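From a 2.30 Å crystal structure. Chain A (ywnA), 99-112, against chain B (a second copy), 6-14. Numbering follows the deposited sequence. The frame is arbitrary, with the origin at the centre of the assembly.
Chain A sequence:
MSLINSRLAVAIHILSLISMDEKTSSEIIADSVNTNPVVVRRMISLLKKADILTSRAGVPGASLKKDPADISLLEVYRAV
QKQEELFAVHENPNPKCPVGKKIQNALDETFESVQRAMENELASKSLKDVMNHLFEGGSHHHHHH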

# COMPACT_ATOMS: atom_id res chain seq x y z
N VAL A 99 -4.93 -26.44 -3.88
CA VAL A 99 -5.97 -25.58 -3.35
C VAL A 99 -5.35 -24.23 -3.01
O VAL A 99 -5.89 -23.19 -3.37
CB VAL A 99 -6.55 -26.16 -2.08
CG1 VAL A 99 -7.93 -25.60 -1.86
CG2 VAL A 99 -6.60 -27.67 -2.18
N GLY A 100 -4.22 -24.27 -2.33
CA GLY A 100 -3.54 -23.05 -1.96
C GLY A 100 -3.29 -22.20 -3.18
O GLY A 100 -3.61 -21.02 -3.20
N LYS A 101 -2.70 -22.79 -4.21
CA LYS A 101 -2.41 -22.06 -5.42
C LYS A 101 -3.66 -21.43 -5.98
O LYS A 101 -3.65 -20.26 -6.37
CB LYS A 101 -1.80 -22.97 -6.48
CG LYS A 101 -0.35 -23.35 -6.26
CD LYS A 101 0.15 -24.14 -7.47
CE LYS A 101 1.66 -24.29 -7.50
NZ LYS A 101 2.13 -24.41 -8.93
N LYS A 102 -4.74 -22.20 -6.03
CA LYS A 102 -5.99 -21.67 -6.57
C LYS A 102 -6.29 -20.35 -5.89
O LYS A 102 -6.32 -19.30 -6.52
CB LYS A 102 -7.16 -22.63 -6.33
CG LYS A 102 -7.31 -23.76 -7.35
CD LYS A 102 -7.58 -23.23 -8.74
CE LYS A 102 -7.83 -24.36 -9.73
NZ LYS A 102 -7.68 -23.91 -11.14
N ILE A 103 -6.49 -20.44 -4.58
CA ILE A 103 -6.77 -19.28 -3.75
C ILE A 103 -5.77 -18.18 -4.08
O ILE A 103 -6.13 -17.01 -4.20
CB ILE A 103 -6.68 -19.64 -2.26
CG1 ILE A 103 -7.80 -20.62 -1.90
CG2 ILE A 103 -6.78 -18.39 -1.41
CD1 ILE A 103 -7.72 -21.17 -0.50
N GLN A 104 -4.51 -18.57 -4.24
CA GLN A 104 -3.48 -17.60 -4.54
C GLN A 104 -3.96 -16.76 -5.70
O GLN A 104 -3.98 -15.54 -5.63
CB GLN A 104 -2.17 -18.29 -4.91
CG GLN A 104 -1.08 -17.31 -5.29
CD GLN A 104 -0.78 -16.32 -4.17
OE1 GLN A 104 -0.09 -15.31 -4.39
NE2 GLN A 104 -1.28 -16.59 -2.96
N ASN A 105 -4.36 -17.43 -6.78
CA ASN A 105 -4.84 -16.72 -7.94
C ASN A 105 -5.98 -15.79 -7.62
O ASN A 105 -6.02 -14.68 -8.11
CB ASN A 105 -5.27 -17.70 -9.02
CG ASN A 105 -4.10 -18.41 -9.64
OD1 ASN A 105 -3.09 -17.78 -9.95
ND2 ASN A 105 -4.22 -19.72 -9.83
N ALA A 106 -6.91 -16.25 -6.79
CA ALA A 106 -8.02 -15.38 -6.44
C ALA A 106 -7.38 -14.14 -5.85
O ALA A 106 -7.53 -13.03 -6.35
CB ALA A 106 -8.91 -16.04 -5.43
N LEU A 107 -6.61 -14.35 -4.79
CA LEU A 107 -5.95 -13.25 -4.15
C LEU A 107 -5.23 -12.36 -5.13
O LEU A 107 -5.44 -11.14 -5.16
CB LEU A 107 -4.98 -13.78 -3.12
CG LEU A 107 -5.69 -14.11 -1.82
CD1 LEU A 107 -6.32 -12.86 -1.26
CD2 LEU A 107 -6.75 -15.15 -2.07
N ASP A 108 -4.37 -12.96 -5.95
CA ASP A 108 -3.60 -12.21 -6.93
C ASP A 108 -4.40 -11.15 -7.67
O ASP A 108 -3.99 -10.00 -7.78
CB ASP A 108 -2.98 -13.17 -7.95
CG ASP A 108 -1.60 -13.65 -7.54
OD1 ASP A 108 -1.36 -13.76 -6.32
OD2 ASP A 108 -0.77 -13.94 -8.43
N GLU A 109 -5.55 -11.55 -8.19
CA GLU A 109 -6.35 -10.62 -8.95
C GLU A 109 -6.98 -9.53 -8.08
O GLU A 109 -7.04 -8.37 -8.48
CB GLU A 109 -7.40 -11.39 -9.76
CG GLU A 109 -8.29 -12.26 -8.92
CD GLU A 109 -9.21 -11.44 -8.05
OE1 GLU A 109 -9.59 -11.91 -6.96
OE2 GLU A 109 -9.56 -10.32 -8.48
N THR A 110 -7.44 -9.89 -6.88
CA THR A 110 -8.07 -8.90 -6.00
C THR A 110 -7.08 -7.77 -5.76
O THR A 110 -7.40 -6.60 -5.94
CB THR A 110 -8.47 -9.51 -4.66
OG1 THR A 110 -9.20 -10.73 -4.89
CG2 THR A 110 -9.34 -8.55 -3.90
N PHE A 111 -5.86 -8.14 -5.37
CA PHE A 111 -4.80 -7.18 -5.13
C PHE A 111 -4.58 -6.30 -6.34
O PHE A 111 -3.93 -5.25 -6.25
CB PHE A 111 -3.49 -7.88 -4.81
CG PHE A 111 -3.50 -8.62 -3.52
CD1 PHE A 111 -2.39 -9.35 -3.11
CD2 PHE A 111 -4.63 -8.60 -2.70
CE1 PHE A 111 -2.40 -10.05 -1.92
CE2 PHE A 111 -4.66 -9.30 -1.50
CZ PHE A 111 -3.54 -10.02 -1.11
N GLU A 112 -5.10 -6.73 -7.49
CA GLU A 112 -4.95 -5.96 -8.71
C GLU A 112 -6.11 -4.98 -8.80
O GLU A 112 -5.99 -3.92 -9.40
CB GLU A 112 -4.93 -6.88 -9.93
CG GLU A 112 -4.24 -6.27 -11.13
CD GLU A 112 -3.74 -7.34 -12.08
OE1 GLU A 112 -2.99 -8.23 -11.62
OE2 GLU A 112 -4.08 -7.28 -13.29
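Chain B 6-14: SRLAVAIHI

Residues 7-14 of chain B form a helix that runs across the chain A helix 99-112 with opposed polarity, the two N-to-C directions making an angle of 134° and the axes approaching to 10.4 Å. In register, the CA atoms of A:Ile103 and B:His13 lie 6.9 Å apart, and those of A:Leu107 and B:Ala9 6.8 Å.

B:His13 contributes the largest buried area. Its CA-to-CB bond points sideways, but chi1 m (-81°) and chi2 of -74° bring the imidazole to chain A. There A:Ile103, in the mt rotamer, places CG2 over one ring face, 3.9 Å from the centroid of the B:His13 ring in a CH-pi contact. At the ring edge, B:His13 CE1 lies 3.2 Å from A:Gly100 O.

Further along, A:Leu107 and B:Ile12 both adopt mm and point toward the opposing helix, where A:Leu107 CD2 meets B:Ile12 CG2 at 3.8 Å. A:Phe111, with chi1 m, directs its ring toward B:Leu8 and B:Ala9: A:Phe111 CE2 is 3.8 Å from B:Leu8 CD1, while B:Ala9 CB lies at the ring edge, near its plane, 4.0 Å from A:Phe111 CZ. The B:Ala9 CA-to-CB bond points sideways, and its methyl nonetheless meets the ring edge.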

# COMPACT_ATOMS: atom_id res chain seq x y z
N SER B 6 2.32 -9.50 2.67
CA SER B 6 1.07 -9.05 3.34
C SER B 6 0.46 -10.14 4.23
O SER B 6 0.45 -11.32 3.87
CB SER B 6 0.05 -8.60 2.29
OG SER B 6 -0.11 -9.58 1.28
N ARG B 7 -0.04 -9.73 5.39
CA ARG B 7 -0.64 -10.64 6.36
C ARG B 7 -2.08 -10.93 5.97
O ARG B 7 -2.72 -11.84 6.50
CB ARG B 7 -0.64 -10.00 7.76
CG ARG B 7 0.67 -9.35 8.17
CD ARG B 7 0.62 -8.85 9.62
NE ARG B 7 1.87 -8.23 10.02
CZ ARG B 7 2.19 -7.92 11.28
NH1 ARG B 7 1.34 -8.19 12.26
NH2 ARG B 7 3.36 -7.35 11.55
N LEU B 8 -2.59 -10.12 5.04
CA LEU B 8 -3.96 -10.23 4.58
C LEU B 8 -4.10 -11.52 3.80
O LEU B 8 -5.02 -12.32 4.01
CB LEU B 8 -4.27 -9.04 3.67
CG LEU B 8 -5.70 -8.60 3.42
CD1 LEU B 8 -5.79 -8.17 1.97
CD2 LEU B 8 -6.69 -9.69 3.71
N ALA B 9 -3.16 -11.72 2.89
CA ALA B 9 -3.15 -12.92 2.08
C ALA B 9 -3.10 -14.13 3.01
O ALA B 9 -3.96 -15.02 2.96
CB ALA B 9 -1.95 -12.91 1.16
N VAL B 10 -2.09 -14.17 3.88
CA VAL B 10 -1.97 -15.30 4.80
C VAL B 10 -3.25 -15.45 5.62
O VAL B 10 -3.69 -16.58 5.89
CB VAL B 10 -0.73 -15.14 5.72
CG1 VAL B 10 -0.79 -16.10 6.87
CG2 VAL B 10 0.54 -15.40 4.90
N ALA B 11 -3.86 -14.33 6.00
CA ALA B 11 -5.08 -14.44 6.77
C ALA B 11 -6.19 -15.04 5.91
O ALA B 11 -7.04 -15.76 6.41
CB ALA B 11 -5.49 -13.08 7.31
N ILE B 12 -6.17 -14.74 4.61
CA ILE B 12 -7.18 -15.27 3.69
C ILE B 12 -7.04 -16.79 3.47
O ILE B 12 -8.04 -17.53 3.55
CB ILE B 12 -7.12 -14.55 2.33
CG1 ILE B 12 -7.28 -13.04 2.52
CG2 ILE B 12 -8.23 -15.05 1.43
CD1 ILE B 12 -8.63 -12.63 3.06
N HIS B 13 -5.83 -17.26 3.21
CA HIS B 13 -5.62 -18.70 3.03
C HIS B 13 -6.14 -19.42 4.25
O HIS B 13 -6.88 -20.41 4.15
CB HIS B 13 -4.14 -19.02 2.89
CG HIS B 13 -3.61 -18.80 1.52
ND1 HIS B 13 -3.89 -19.65 0.47
CD2 HIS B 13 -2.88 -17.79 0.99
CE1 HIS B 13 -3.36 -19.17 -0.64
NE2 HIS B 13 -2.74 -18.04 -0.35
N ILE B 14 -5.76 -18.91 5.41
CA ILE B 14 -6.16 -19.51 6.66
C ILE B 14 -7.67 -19.59 6.74
O ILE B 14 -8.23 -20.65 7.01
CB ILE B 14 -5.61 -18.68 7.84
CG1 ILE B 14 -4.09 -18.80 7.87
CG2 ILE B 14 -6.21 -19.14 9.13
CD1 ILE B 14 -3.41 -17.91 8.90